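Local coordinates for putative integron gene cassette protein (Uncultured bacterium, PDB 3GHJ) that is of unknown function but belongs to the glyoxalase/bleomycin resistance protein/dioxygenase superfamily and is probably encoded by a mobile integron gene cassette, at residues 86-91 / 135-140. The protein carries 1 engineered substitution. Sequence-based numbering, arbitrary orientation.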
ATOM      1  N   GLN A  86     -13.128   4.607   3.244  1.00 10.07           N
ATOM      2  CA  GLN A  86     -12.498   4.415   1.949  1.00  9.00           C
ATOM      3  C   GLN A  86     -10.985   4.370   2.067  1.00  9.28           C
ATOM      4  O   GLN A  86     -10.381   5.184   2.772  1.00 11.64           O
ATOM      5  CB  GLN A  86     -12.901   5.508   0.956  1.00 10.36           C
ATOM      6  CG  GLN A  86     -12.616   5.083  -0.481  1.00 11.07           C
ATOM      7  CD  GLN A  86     -13.106   6.073  -1.499  1.00 16.27           C
ATOM      8  OE1 GLN A  86     -13.826   5.705  -2.438  1.00 18.99           O
ATOM      9  NE2 GLN A  86     -12.727   7.329  -1.334  1.00 19.59           N
ATOM     10  N   GLN A  87     -10.390   3.426   1.365  1.00  8.28           N
ATOM     11  CA  GLN A  87      -8.958   3.341   1.230  1.00  8.06           C
ATOM     12  C   GLN A  87      -8.544   3.690  -0.207  1.00  7.98           C
ATOM     13  O   GLN A  87      -9.314   3.578  -1.106  1.00  9.12           O
ATOM     14  CB  GLN A  87      -8.497   1.934   1.570  1.00  8.42           C
ATOM     15  CG  GLN A  87      -8.696   1.583   3.027  1.00  8.59           C
ATOM     16  CD  GLN A  87      -8.275   0.181   3.379  1.00  8.46           C
ATOM     17  OE1 GLN A  87      -9.041  -0.575   3.856  1.00  9.60           O
ATOM     18  NE2 GLN A  87      -7.024  -0.113   3.180  1.00  9.43           N
ATOM     19  N   HIS A  88      -7.293   4.112  -0.342  1.00  8.49           N
ATOM     20  CA  HIS A  88      -6.680   4.332  -1.628  1.00  8.25           C
ATOM     21  C   HIS A  88      -5.310   3.715  -1.679  1.00  8.11           C
ATOM     22  O   HIS A  88      -4.520   3.943  -0.843  1.00  8.80           O
ATOM     23  CB  HIS A  88      -6.531   5.829  -2.014  1.00 10.00           C
ATOM     24  CG  HIS A  88      -5.669   6.015  -3.232  1.00 12.83           C
ATOM     25  ND1 HIS A  88      -6.068   5.615  -4.487  1.00 13.98           N
ATOM     26  CD2 HIS A  88      -4.409   6.482  -3.377  1.00 14.72           C
ATOM     27  CE1 HIS A  88      -5.099   5.846  -5.346  1.00 15.16           C
ATOM     28  NE2 HIS A  88      -4.077   6.352  -4.697  1.00 16.09           N
ATOM     29  N   PHE A  89      -5.078   2.965  -2.750  1.00  7.88           N
ATOM     30  CA  PHE A  89      -3.801   2.395  -3.065  1.00  8.09           C
ATOM     31  C   PHE A  89      -3.693   2.120  -4.551  1.00  8.08           C
ATOM     32  O   PHE A  89      -4.669   2.014  -5.207  1.00  8.94           O
ATOM     33  CB  PHE A  89      -3.517   1.109  -2.237  1.00  8.93           C
ATOM     34  CG  PHE A  89      -4.668   0.137  -2.191  1.00  8.06           C
ATOM     35  CD1 PHE A  89      -5.613   0.237  -1.222  1.00  8.77           C
ATOM     36  CD2 PHE A  89      -4.751  -0.884  -3.083  1.00  9.24           C
ATOM     37  CE1 PHE A  89      -6.667  -0.617  -1.185  1.00  9.26           C
ATOM     38  CE2 PHE A  89      -5.806  -1.737  -3.031  1.00  9.27           C
ATOM     39  CZ  PHE A  89      -6.745  -1.615  -2.098  1.00  8.87           C
ATOM     40  N   SER A  90      -2.476   1.976  -5.042  0.74  6.97           N
ATOM     41  CA  SER A  90      -2.289   1.740  -6.473  0.74  7.71           C
ATOM     42  C   SER A  90      -1.279   0.638  -6.737  0.74  7.98           C
ATOM     43  O   SER A  90      -0.405   0.358  -5.909  0.74  8.92           O
ATOM     44  CB  SER A  90      -1.858   3.018  -7.192  0.74  9.02           C
ATOM     45  OG  SER A  90      -0.455   3.180  -7.127  0.74 10.39           O
ATOM     46  N   PHE A  91      -1.404   0.021  -7.905  1.00  8.21           N
ATOM     47  CA  PHE A  91      -0.482  -1.006  -8.351  1.00  8.38           C
ATOM     48  C   PHE A  91       0.299  -0.494  -9.547  1.00  8.38           C
ATOM     49  O   PHE A  91      -0.229   0.248 -10.370  1.00  9.27           O
ATOM     50  CB  PHE A  91      -1.255  -2.278  -8.730  1.00  9.39           C
ATOM     51  CG  PHE A  91      -2.114  -2.799  -7.615  1.00  8.00           C
ATOM     52  CD1 PHE A  91      -1.551  -3.580  -6.628  1.00  8.98           C
ATOM     53  CD2 PHE A  91      -3.458  -2.466  -7.516  1.00  8.96           C
ATOM     54  CE1 PHE A  91      -2.306  -4.054  -5.564  1.00 10.29           C
ATOM     55  CE2 PHE A  91      -4.235  -2.944  -6.449  1.00  9.61           C
ATOM     56  CZ  PHE A  91      -3.648  -3.740  -5.472  1.00  9.75           C
ATOM     57  N   ALA A 135     -10.835   3.097  -3.498  1.00  9.80           N
ATOM     58  CA  ALA A 135     -10.330   3.802  -4.662  1.00  9.23           C
ATOM     59  C   ALA A 135      -9.026   3.164  -5.109  1.00  8.19           C
ATOM     60  O   ALA A 135      -7.952   3.500  -4.597  1.00  9.81           O
ATOM     61  CB  ALA A 135     -10.124   5.279  -4.317  1.00 10.64           C
ATOM     62  N   LEU A 136      -9.121   2.223  -6.042  1.00  8.28           N
ATOM     63  CA  LEU A 136      -7.942   1.555  -6.575  1.00  7.76           C
ATOM     64  C   LEU A 136      -7.420   2.286  -7.800  1.00  7.85           C
ATOM     65  O   LEU A 136      -8.122   3.098  -8.416  1.00 10.08           O
ATOM     66  CB  LEU A 136      -8.244   0.086  -6.908  1.00  9.37           C
ATOM     67  CG  LEU A 136      -8.148  -0.913  -5.752  1.00  8.39           C
ATOM     68  CD1 LEU A 136      -9.104  -0.540  -4.622  1.00  9.69           C
ATOM     69  CD2 LEU A 136      -8.421  -2.335  -6.253  1.00 10.51           C
ATOM     70  N   GLU A 137      -6.179   2.000  -8.147  1.00  8.09           N
ATOM     71  CA  GLU A 137      -5.504   2.706  -9.217  1.00  8.11           C
ATOM     72  C   GLU A 137      -4.442   1.798  -9.820  1.00  8.43           C
ATOM     73  O   GLU A 137      -3.838   0.980  -9.114  1.00  8.98           O
ATOM     74  CB  GLU A 137      -4.882   3.995  -8.657  1.00 10.02           C
ATOM     75  CG  GLU A 137      -3.995   4.760  -9.619  1.00 10.52           C
ATOM     76  CD  GLU A 137      -3.280   5.928  -8.966  1.00 13.02           C
ATOM     77  OE1 GLU A 137      -3.631   6.295  -7.820  1.00 13.14           O
ATOM     78  OE2 GLU A 137      -2.349   6.470  -9.597  1.00 14.86           O
ATOM     79  N   PHE A 138      -4.252   1.909 -11.134  1.00  8.23           N
ATOM     80  CA  PHE A 138      -3.045   1.421 -11.785  1.00  8.31           C
ATOM     81  C   PHE A 138      -2.220   2.651 -12.139  1.00  8.73           C
ATOM     82  O   PHE A 138      -2.747   3.592 -12.741  1.00 10.38           O
ATOM     83  CB  PHE A 138      -3.359   0.655 -13.074  1.00  8.47           C
ATOM     84  CG  PHE A 138      -4.089  -0.648 -12.874  1.00  9.33           C
ATOM     85  CD1 PHE A 138      -3.910  -1.418 -11.740  1.00 11.02           C
ATOM     86  CD2 PHE A 138      -4.925  -1.135 -13.872  1.00 12.01           C
ATOM     87  CE1 PHE A 138      -4.585  -2.628 -11.590  1.00 11.94           C
ATOM     88  CE2 PHE A 138      -5.594  -2.335 -13.725  1.00 11.98           C
ATOM     89  CZ  PHE A 138      -5.420  -3.090 -12.591  1.00 11.90           C
ATOM     90  N   THR A 139      -0.945   2.648 -11.774  1.00  9.51           N
ATOM     91  CA  THR A 139      -0.051   3.774 -12.040  1.00 10.19           C
ATOM     92  C   THR A 139       1.103   3.308 -12.904  1.00  9.65           C
ATOM     93  O   THR A 139       1.779   2.331 -12.579  1.00 11.36           O
ATOM     94  CB  THR A 139       0.559   4.328 -10.737  1.00 11.85           C
ATOM     95  OG1 THR A 139      -0.462   4.489  -9.740  1.00 13.98           O
ATOM     96  CG2 THR A 139       1.255   5.667 -10.996  1.00 12.97           C
ATOM     97  N   ALA A 140       1.329   4.017 -14.012  1.00 10.53           N
ATOM     98  CA  ALA A 140       2.455   3.735 -14.897  1.00 13.08           C
ATOM     99  C   ALA A 140       3.440   4.906 -14.876  1.00 16.32           C
ATOM    100  O   ALA A 140       3.033   6.059 -14.997  1.00 17.11           O
ATOM    101  CB  ALA A 140       1.951   3.470 -16.327  1.00 13.84           C
TER
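Ala135 O takes two donors: the side chain of His88, through ND1 at 2.8 Å, and, weakly, the next backbone N-H, that of Phe89. The ring nitrogen arrives above the carbonyl plane, and a first torsion that sets CG of His88 anti to its backbone N (chi1 170°) carries the ring toward the neighbouring strand. The setting is the parallel pairing of the first and last strands of a βαβββ module, the unit that occurs twice in vicinal-oxygen-chelate folds such as the glyoxalases. Before the histidine Ala135 N donates to Gln87 O, and beyond it Phe91 N meets Glu137 O and Thr139 N meets Phe91 O, all three at 2.9 Å; the pairing between is weaker, and the ring bond supplements it.

On the face bearing His88, the imidazole lies nearly coplanar with the Glu137 carboxylate (planes 27° apart), whose OE1 faces the ring edge. His88 NE2 bonds to Glu31 of the second subunit, and a strand of that subunit pairs antiparallel with residues 89-91. The other face is apolar: Leu136 and Phe89 run side by side, with CD1 of the leucine 3.6 Å from CZ of the ring, and Tyr46 of helix 39-49 packs on both. Back on the polar face, Glu137 OE2, which also bonds to Ser125 OG, receives Thr139 OG1 at 2.7 Å from above the carboxylate plane.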